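Local coordinates for conserved protein MTH689 (Methanothermobacter thermautotrophicus, PDB 2WNY), which is of unknown function but belongs to an RNA-binding sequence family, is encoded in the exosome superoperon and probably binds RNA, at residues K25-L30 / A37-E42; E70-V75 / E134-I139; R77-E82 / W107-H112. The protein carries 1 engineered substitution. One frame throughout, in Å; residues are numbered along the deposited sequence. Where two conformers were deposited one is given.

Contact 1. Residues K25-L30 / A37-E42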
# COMPACT_ATOMS: atom_id res chain seq x y z
N LYS A 25 13.64 10.97 3.86
CA LYS A 25 13.81 9.86 2.90
C LYS A 25 12.76 8.76 3.02
O LYS A 25 12.40 8.16 2.01
CB LYS A 25 15.20 9.26 3.03
CG LYS A 25 16.27 10.26 2.65
CD LYS A 25 17.59 9.58 2.37
CE LYS A 25 18.46 9.59 3.59
NZ LYS A 25 19.77 8.96 3.31
N VAL A 26 12.32 8.45 4.25
CA VAL A 26 11.23 7.50 4.42
C VAL A 26 9.96 8.03 3.71
O VAL A 26 9.25 7.29 3.02
CB VAL A 26 10.99 7.17 5.90
CG1 VAL A 26 9.79 6.21 6.08
CG2 VAL A 26 12.26 6.49 6.51
N ILE A 27 9.68 9.32 3.90
CA ILE A 27 8.51 9.95 3.28
C ILE A 27 8.73 10.03 1.77
O ILE A 27 7.79 9.78 1.01
CB ILE A 27 8.22 11.33 3.90
CG1 ILE A 27 7.54 11.17 5.28
CG2 ILE A 27 7.30 12.14 3.00
CD1 ILE A 27 7.63 12.41 6.15
N GLU A 28 9.95 10.35 1.33
CA GLU A 28 10.22 10.27 -0.12
C GLU A 28 9.87 8.88 -0.69
O GLU A 28 9.26 8.78 -1.75
CB GLU A 28 11.68 10.62 -0.43
CG GLU A 28 12.01 10.68 -1.91
CD GLU A 28 13.51 10.83 -2.16
OE1 GLU A 28 14.24 11.24 -1.23
OE2 GLU A 28 13.97 10.52 -3.27
N ALA A 29 10.27 7.82 0.01
CA ALA A 29 9.91 6.45 -0.39
C ALA A 29 8.38 6.24 -0.44
O ALA A 29 7.84 5.73 -1.42
CB ALA A 29 10.57 5.42 0.54
N LEU A 30 7.68 6.65 0.61
CA LEU A 30 6.21 6.60 0.59
C LEU A 30 5.62 7.32 -0.61
O LEU A 30 4.70 6.81 -1.25
CB LEU A 30 5.63 7.21 1.86
CG LEU A 30 4.14 7.54 1.88
CD1 LEU A 30 3.35 6.21 1.83
CD2 LEU A 30 3.79 8.31 3.13
N ALA A 37 1.18 11.90 -0.35
CA ALA A 37 0.70 11.39 0.93
C ALA A 37 1.25 12.27 2.05
O ALA A 37 2.42 12.67 2.03
CB ALA A 37 1.10 9.91 1.14
N THR A 38 0.40 12.61 3.01
CA THR A 38 0.84 13.39 4.15
C THR A 38 0.43 12.62 5.38
O THR A 38 -0.70 12.73 5.85
CB THR A 38 0.25 14.82 4.15
OG1 THR A 38 -1.18 14.74 4.14
CG2 THR A 38 0.73 15.60 2.93
N PRO A 39 1.34 11.77 5.89
CA PRO A 39 1.00 10.87 6.97
C PRO A 39 0.89 11.57 8.31
O PRO A 39 1.52 12.62 8.54
CB PRO A 39 2.18 9.88 6.99
CG PRO A 39 3.30 10.59 6.31
CD PRO A 39 2.70 11.53 5.35
N GLU A 40 0.06 11.00 9.18
CA GLU A 40 0.05 11.38 10.58
C GLU A 40 1.22 10.66 11.22
O GLU A 40 1.63 9.60 10.74
CB GLU A 40 -1.26 10.98 11.26
CG GLU A 40 -2.17 12.16 11.54
CD GLU A 40 -3.62 11.86 11.23
OE1 GLU A 40 -4.43 11.81 12.18
OE2 GLU A 40 -3.94 11.66 10.03
N ARG A 41 1.76 11.25 12.28
CA ARG A 41 2.89 10.69 12.99
C ARG A 41 2.43 10.13 14.32
O ARG A 41 1.57 10.72 14.98
CB ARG A 41 3.93 11.77 13.27
CG ARG A 41 4.25 12.64 12.08
CD ARG A 41 5.42 13.56 12.36
NE ARG A 41 6.22 13.68 11.15
CZ ARG A 41 5.72 14.09 9.99
NH1 ARG A 41 4.45 14.45 9.90
NH2 ARG A 41 6.50 14.16 8.92
N GLU A 42 2.99 9.00 14.72
CA GLU A 42 2.75 8.53 16.08
C GLU A 42 3.94 7.73 16.55
O GLU A 42 4.53 6.97 15.77
CB GLU A 42 1.41 7.76 16.19
CG GLU A 42 1.52 6.24 16.30
CD GLU A 42 0.17 5.55 16.21
OE1 GLU A 42 0.01 4.66 15.34
OE2 GLU A 42 -0.73 5.89 17.02
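The closest pair of CA atoms across the two segments is that of Leu30, in the last turn of helix 23-30, and Ala37, on the loop leading into strand 40-45, 7.3 Å apart. The helix joins strand 8-17 to strand 40-45. These two strands run parallel, with strand 51-59 lying between them in the sheet, so the topology is that of a split beta-alpha-beta unit, and the contact packs its helix against the approach to its second strand.

Leu30 carries the apolar centre. Its CG is anti to the backbone N (chi1 166°), which directs the branched end to the incoming chain. There CD2 lies 3.7 Å from Ala37 CB, and it also meets Pro39 CG tip to tip at 3.9 Å. Tyr13 of strand 8-17 touches Leu30, Ala37 and Pro39 and so floors the cluster, while Leu55 of strand 51-59 touches both Ile27 and Pro39.

One helical turn earlier, Ile27 adds a second contact, to Arg41 and Pro39. In the conformer given, one of two deposited, Arg41 crosses Ile27 at about a right angle, its NH2 3.5 Å from Ile27 CD1 and salt-bridged to Glu23; both are doubtful to that extent. No hydrogen bond crosses between the two segments. The loosest apolar pairing is that of Ile27 CG1 with Pro39 CG, at 4.4 Å.

Contact 2. Residues E70-V75 / E134-I139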
# COMPACT_ATOMS: atom_id res chain seq x y z
N GLU A 70 -3.38 3.67 -11.63
CA GLU A 70 -2.61 3.75 -12.87
C GLU A 70 -1.24 3.05 -12.70
O GLU A 70 -0.87 2.20 -13.50
CB GLU A 70 -2.36 5.21 -13.24
CG GLU A 70 -3.46 5.89 -14.01
CD GLU A 70 -2.90 7.04 -14.84
OE1 GLU A 70 -2.08 7.83 -14.29
OE2 GLU A 70 -3.26 7.16 -16.03
N LYS A 71 -0.52 3.39 -11.64
CA LYS A 71 0.80 2.81 -11.39
C LYS A 71 0.67 1.34 -10.95
O LYS A 71 1.43 0.48 -11.40
CB LYS A 71 1.55 3.63 -10.34
CG LYS A 71 2.85 3.02 -9.83
CD LYS A 71 3.97 3.11 -10.84
CE LYS A 71 5.31 2.85 -10.18
NZ LYS A 71 6.40 3.43 -11.01
N PHE A 72 -0.30 1.07 -10.09
CA PHE A 72 -0.58 -0.29 -9.64
C PHE A 72 -0.82 -1.21 -10.84
O PHE A 72 -0.28 -2.33 -10.91
CB PHE A 72 -1.77 -0.28 -8.67
CG PHE A 72 -2.25 -1.65 -8.25
CD1 PHE A 72 -1.80 -2.22 -7.07
CD2 PHE A 72 -3.18 -2.35 -9.02
CE1 PHE A 72 -2.25 -3.49 -6.66
CE2 PHE A 72 -3.63 -3.61 -8.62
CZ PHE A 72 -3.17 -4.17 -7.44
N THR A 73 -1.63 -0.74 -11.78
CA THR A 73 -1.91 -1.49 -13.03
C THR A 73 -0.66 -1.76 -13.87
O THR A 73 -0.49 -2.87 -14.38
CB THR A 73 -3.02 -0.80 -13.88
OG1 THR A 73 -4.19 -0.63 -13.07
CG2 THR A 73 -3.39 -1.65 -15.10
N GLU A 74 0.21 -0.76 -14.03
CA GLU A 74 1.45 -0.95 -14.81
C GLU A 74 2.34 -1.99 -14.12
O GLU A 74 2.87 -2.90 -14.76
CB GLU A 74 2.24 0.36 -14.95
CG GLU A 74 1.49 1.51 -15.58
CD GLU A 74 2.15 2.87 -15.33
OE1 GLU A 74 3.13 2.95 -14.53
OE2 GLU A 74 1.69 3.86 -15.93
N VAL A 75 2.49 -1.84 -12.81
CA VAL A 75 3.34 -2.73 -12.01
C VAL A 75 2.84 -4.18 -12.07
O VAL A 75 3.62 -5.09 -12.34
CB VAL A 75 3.46 -2.22 -10.54
CG1 VAL A 75 4.17 -3.24 -9.64
CG2 VAL A 75 4.20 -0.87 -10.50
N GLU A 134 -11.65 -11.18 -8.35
CA GLU A 134 -12.12 -11.12 -9.74
C GLU A 134 -11.97 -9.71 -10.32
O GLU A 134 -11.50 -9.54 -11.45
CB GLU A 134 -13.57 -11.61 -9.88
CG GLU A 134 -14.17 -11.47 -11.29
CD GLU A 134 -13.37 -12.20 -12.38
OE1 GLU A 134 -12.53 -13.08 -12.05
OE2 GLU A 134 -13.58 -11.90 -13.57
N ASN A 135 -12.35 -8.71 -9.53
CA ASN A 135 -12.31 -7.31 -9.96
C ASN A 135 -10.90 -6.82 -10.26
O ASN A 135 -10.68 -6.12 -11.26
CB ASN A 135 -12.97 -6.40 -8.91
CG ASN A 135 -14.47 -6.52 -8.93
OD1 ASN A 135 -15.06 -7.14 -9.82
ND2 ASN A 135 -15.11 -5.92 -7.93
N ILE A 136 -9.95 -7.19 -9.41
CA ILE A 136 -8.56 -6.80 -9.61
C ILE A 136 -7.94 -7.56 -10.79
O ILE A 136 -7.20 -6.98 -11.60
CB ILE A 136 -7.72 -6.95 -8.31
CG1 ILE A 136 -8.26 -6.04 -7.18
CG2 ILE A 136 -6.21 -6.72 -8.58
CD1 ILE A 136 -8.13 -4.52 -7.42
N ARG A 137 -8.25 -8.86 -10.90
CA ARG A 137 -7.72 -9.68 -11.98
C ARG A 137 -8.14 -9.11 -13.35
O ARG A 137 -7.33 -9.04 -14.29
CB ARG A 137 -8.18 -11.13 -11.83
CG ARG A 137 -7.48 -12.13 -12.77
CD ARG A 137 -8.33 -13.37 -13.00
NE ARG A 137 -9.66 -13.00 -13.49
CZ ARG A 137 -9.95 -12.71 -14.76
NH1 ARG A 137 -9.02 -12.73 -15.71
NH2 ARG A 137 -11.20 -12.38 -15.08
N LYS A 138 -9.40 -8.71 -13.44
CA LYS A 138 -9.94 -8.04 -14.63
C LYS A 138 -9.14 -6.77 -14.94
O LYS A 138 -8.83 -6.49 -16.11
CB LYS A 138 -11.42 -7.71 -14.42
CG LYS A 138 -12.13 -7.14 -15.65
CD LYS A 138 -12.18 -8.15 -16.80
CE LYS A 138 -12.76 -7.53 -18.06
NZ LYS A 138 -12.67 -8.47 -19.22
N ILE A 139 -8.82 -6.01 -13.90
CA ILE A 139 -8.06 -4.77 -14.07
C ILE A 139 -6.62 -5.06 -14.51
O ILE A 139 -6.08 -4.34 -15.36
CB ILE A 139 -8.11 -3.87 -12.79
CG1 ILE A 139 -9.54 -3.31 -12.61
CG2 ILE A 139 -7.09 -2.74 -12.86
CD1 ILE A 139 -9.85 -2.76 -11.17
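A chi1 of 174° places the Phe72 ring opposite the backbone N and points it from helix 62-76 to helix 129-139. There a chi1 of -62° sets Ile136 CG1 beside the backbone N and so turns CG2 anti to it, presenting that methyl to the ring. The methyl does not sit over a ring face. It comes to the edge, near the ring plane, with CG2 4.0 Å from Phe72 CE2 and CZ almost as near, and the two side chains cross at about a right angle.

The next residue, Thr73, meets Ile139, about one turn beyond Ile136, and their CA atoms are 7.0 Å apart. Ile139 CG2 touches Thr73 OG1 at 3.6 Å, again with the side chains crossing roughly perpendicularly. This hydroxyl is engaged within its own helix by a hydrogen bond to Met69 O, one turn back, so a polar atom already satisfied by the backbone packs against a methyl group. The methyl of Thr73, CG2, rests 3.8 Å from Ile139 O.

In the fold, helix 62-76 packs on the antiparallel sheet through Phe72, whose ring reaches Leu93 and Leu95 of strand 92-98, and the C-terminal helix 129-139 lies beside it. Ile136 also touches Phe87.

Away from the interface, Arg137 grips Glu134 side-on, one turn apart on the same helix. Its NH2 reaches Glu134 OE2 at 2.9 Å and NE reaches Glu134 OE1 at 3.2 Å; the guanidinium keeps the carboxylate carbon in its plane, while OE1 is met from above the carboxylate plane.

Contact 3. Residues R77-E82 / W107-H112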
# COMPACT_ATOMS: atom_id res chain seq x y z
N ARG A 77 0.19 -5.76 -13.89
CA ARG A 77 -0.32 -6.35 -15.13
C ARG A 77 0.34 -7.72 -15.29
O ARG A 77 1.57 -7.82 -15.22
CB ARG A 77 0.03 -5.44 -16.32
CG ARG A 77 -0.23 -5.97 -17.75
CD ARG A 77 -1.69 -5.91 -18.17
NE ARG A 77 -2.27 -4.57 -18.03
CZ ARG A 77 -3.56 -4.28 -18.20
NH1 ARG A 77 -4.44 -5.23 -18.54
NH2 ARG A 77 -3.99 -3.03 -18.04
N GLY A 78 -0.48 -8.77 -15.42
CA GLY A 78 -0.00 -10.15 -15.59
C GLY A 78 0.70 -10.75 -14.38
O GLY A 78 1.37 -11.78 -14.50
N ARG A 79 0.56 -10.12 -13.22
CA ARG A 79 1.20 -10.62 -12.02
C ARG A 79 0.15 -10.91 -10.95
O ARG A 79 0.40 -10.75 -9.74
CB ARG A 79 2.23 -9.59 -11.53
CG ARG A 79 3.48 -9.52 -12.39
CD ARG A 79 4.39 -8.39 -11.97
NE ARG A 79 4.96 -8.61 -10.64
CZ ARG A 79 5.78 -7.77 -10.02
NH1 ARG A 79 6.14 -6.63 -10.59
NH2 ARG A 79 6.25 -8.08 -8.81
N MET A 80 -1.03 -11.34 -11.39
CA MET A 80 -2.15 -11.50 -10.46
C MET A 80 -1.86 -12.61 -9.45
O MET A 80 -2.21 -12.50 -8.27
CB MET A 80 -3.47 -11.73 -11.20
CG MET A 80 -4.70 -11.85 -10.30
SD MET A 80 -5.06 -10.39 -9.29
CE MET A 80 -6.30 -11.06 -8.19
N ASP A 81 -1.19 -13.66 -9.90
CA ASP A 81 -0.85 -14.80 -9.05
C ASP A 81 0.02 -14.41 -7.83
O ASP A 81 0.06 -15.14 -6.84
CB ASP A 81 -0.19 -15.90 -9.87
CG ASP A 81 1.18 -15.51 -10.38
OD1 ASP A 81 1.44 -14.31 -10.60
OD2 ASP A 81 2.01 -16.43 -10.54
N GLU A 82 0.69 -13.26 -7.90
CA GLU A 82 1.46 -12.73 -6.78
C GLU A 82 0.59 -11.99 -5.76
O GLU A 82 1.06 -11.64 -4.67
CB GLU A 82 2.56 -11.77 -7.27
CG GLU A 82 3.70 -12.45 -8.02
CD GLU A 82 4.76 -11.45 -8.46
OE1 GLU A 82 5.37 -10.80 -7.58
OE2 GLU A 82 4.97 -11.32 -9.69
N TRP A 107 8.55 -0.60 -7.08
CA TRP A 107 7.55 -1.27 -6.26
C TRP A 107 7.92 -2.74 -6.18
O TRP A 107 7.80 -3.48 -7.17
CB TRP A 107 6.16 -1.12 -6.86
CG TRP A 107 5.52 0.21 -6.69
CD1 TRP A 107 6.14 1.43 -6.52
CD2 TRP A 107 4.11 0.48 -6.73
NE1 TRP A 107 5.18 2.44 -6.44
CE2 TRP A 107 3.94 1.88 -6.57
CE3 TRP A 107 2.97 -0.33 -6.89
CZ2 TRP A 107 2.67 2.47 -6.51
CZ3 TRP A 107 1.71 0.26 -6.85
CH2 TRP A 107 1.57 1.65 -6.69
N GLU A 108 8.36 -3.17 -5.01
CA GLU A 108 8.77 -4.56 -4.83
C GLU A 108 7.90 -5.17 -3.73
O GLU A 108 8.05 -4.82 -2.57
CB GLU A 108 10.26 -4.64 -4.49
CG GLU A 108 10.85 -6.06 -4.34
CD GLU A 108 10.81 -6.88 -5.63
OE1 GLU A 108 11.37 -6.41 -6.64
OE2 GLU A 108 10.24 -7.98 -5.62
N PRO A 109 7.00 -6.09 -4.11
CA PRO A 109 6.17 -6.74 -3.10
C PRO A 109 7.03 -7.60 -2.18
O PRO A 109 7.96 -8.28 -2.63
CB PRO A 109 5.21 -7.62 -3.92
CG PRO A 109 5.91 -7.83 -5.24
CD PRO A 109 6.79 -6.64 -5.46
N VAL A 110 6.76 -7.53 -0.88
CA VAL A 110 7.45 -8.37 0.09
C VAL A 110 6.43 -9.00 1.02
O VAL A 110 5.27 -8.57 1.07
CB VAL A 110 8.51 -7.58 0.90
CG1 VAL A 110 9.70 -7.16 0.01
CG2 VAL A 110 7.88 -6.38 1.59
N ARG A 111 6.87 -10.00 1.78
CA ARG A 111 5.98 -10.72 2.69
C ARG A 111 6.20 -10.30 4.14
O ARG A 111 5.26 -10.22 4.93
CB ARG A 111 6.15 -12.23 2.52
CG ARG A 111 5.76 -12.74 1.15
CD ARG A 111 4.25 -12.68 0.94
NE ARG A 111 3.85 -13.21 -0.36
CZ ARG A 111 2.61 -13.56 -0.68
NH1 ARG A 111 1.63 -13.45 0.20
NH2 ARG A 111 2.35 -14.03 -1.90
N HIS A 112 7.46 -10.06 4.48
CA HIS A 112 7.83 -9.65 5.82
C HIS A 112 8.96 -8.64 5.70
O HIS A 112 9.51 -8.43 4.61
CB HIS A 112 8.29 -10.85 6.68
CG HIS A 112 7.25 -11.92 6.87
ND1 HIS A 112 6.01 -11.68 7.42
CD2 HIS A 112 7.29 -13.25 6.60
CE1 HIS A 112 5.32 -12.81 7.47
NE2 HIS A 112 6.08 -13.78 6.98
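Arg79, in the loop that follows the end of helix 62-76, turns toward Pro109 on the other segment. The side chain bends about the CG-CD bond (chi3 66°), and its guanidinium comes obliquely to the proline ring, with NH2 3.6 Å from Pro109 CG and 3.7 Å from Pro109 CD. The two side chains cross at about a right angle.

Met80 opens a short 3-10 turn, residues 80-82, and packs away from this contact, against Val133, Ile136 and Arg137 of helix 129-139. The turn is pinned by Glu82 N bonding to Arg79 O at 3.1 Å, which brings Glu82 back beside Arg79. The pair then close a side-on, two-nitrogen salt bridge: Arg79 NE to Glu82 OE2 at 2.9 Å, and Arg79 NH2 to Glu82 OE1 at 3.1 Å. The second bond is nearly straight (176°) and lies in the guanidinium plane, while OE2 is met from above the carboxylate plane. This pairing fixes the rotation of both groups.

The proline lies on a short, weakly bonded strand at about 109-110, outermost in the chain's antiparallel sheet beside strand 92-98, so the contact ties the loop that follows helix 62-76 to the sheet's margin. Glu82 OE1 lies 3.8 Å from Pro109 CG, so this carbon is close to both partners of the NH2-OE1 bond.

At the end of the turn, Glu82 O faces the guanidinium of Arg111 obliquely, with NH2 3.9 Å away and no hydrogen bond. Arg111 makes its salt bridge through NH1, to Asp85, and Glu82 O accepts a hydrogen bond from Arg86 NE.

Contacts 2 and 3 form one neighbourhood, whereas contact 1 stands apart. The centres of contacts 2 and 3 are about 11 Å apart and their atoms touch: Lys71 CG lies 3.4 Å from Trp107 CZ2, and Arg137 CG is 3.7 Å from Met80 CG. Along the chain, contact 3 is nested within the loop that contact 2 closes. Contact 1 closes before either opens. Its centre is about 24 Å from that of contact 2 and about 22 Å from that of contact 3, on the opposite side of the chain's centre from both. Contacts 1 and 3 nevertheless reach the same sheet, at its two outermost strands, 40-45 and 109-110.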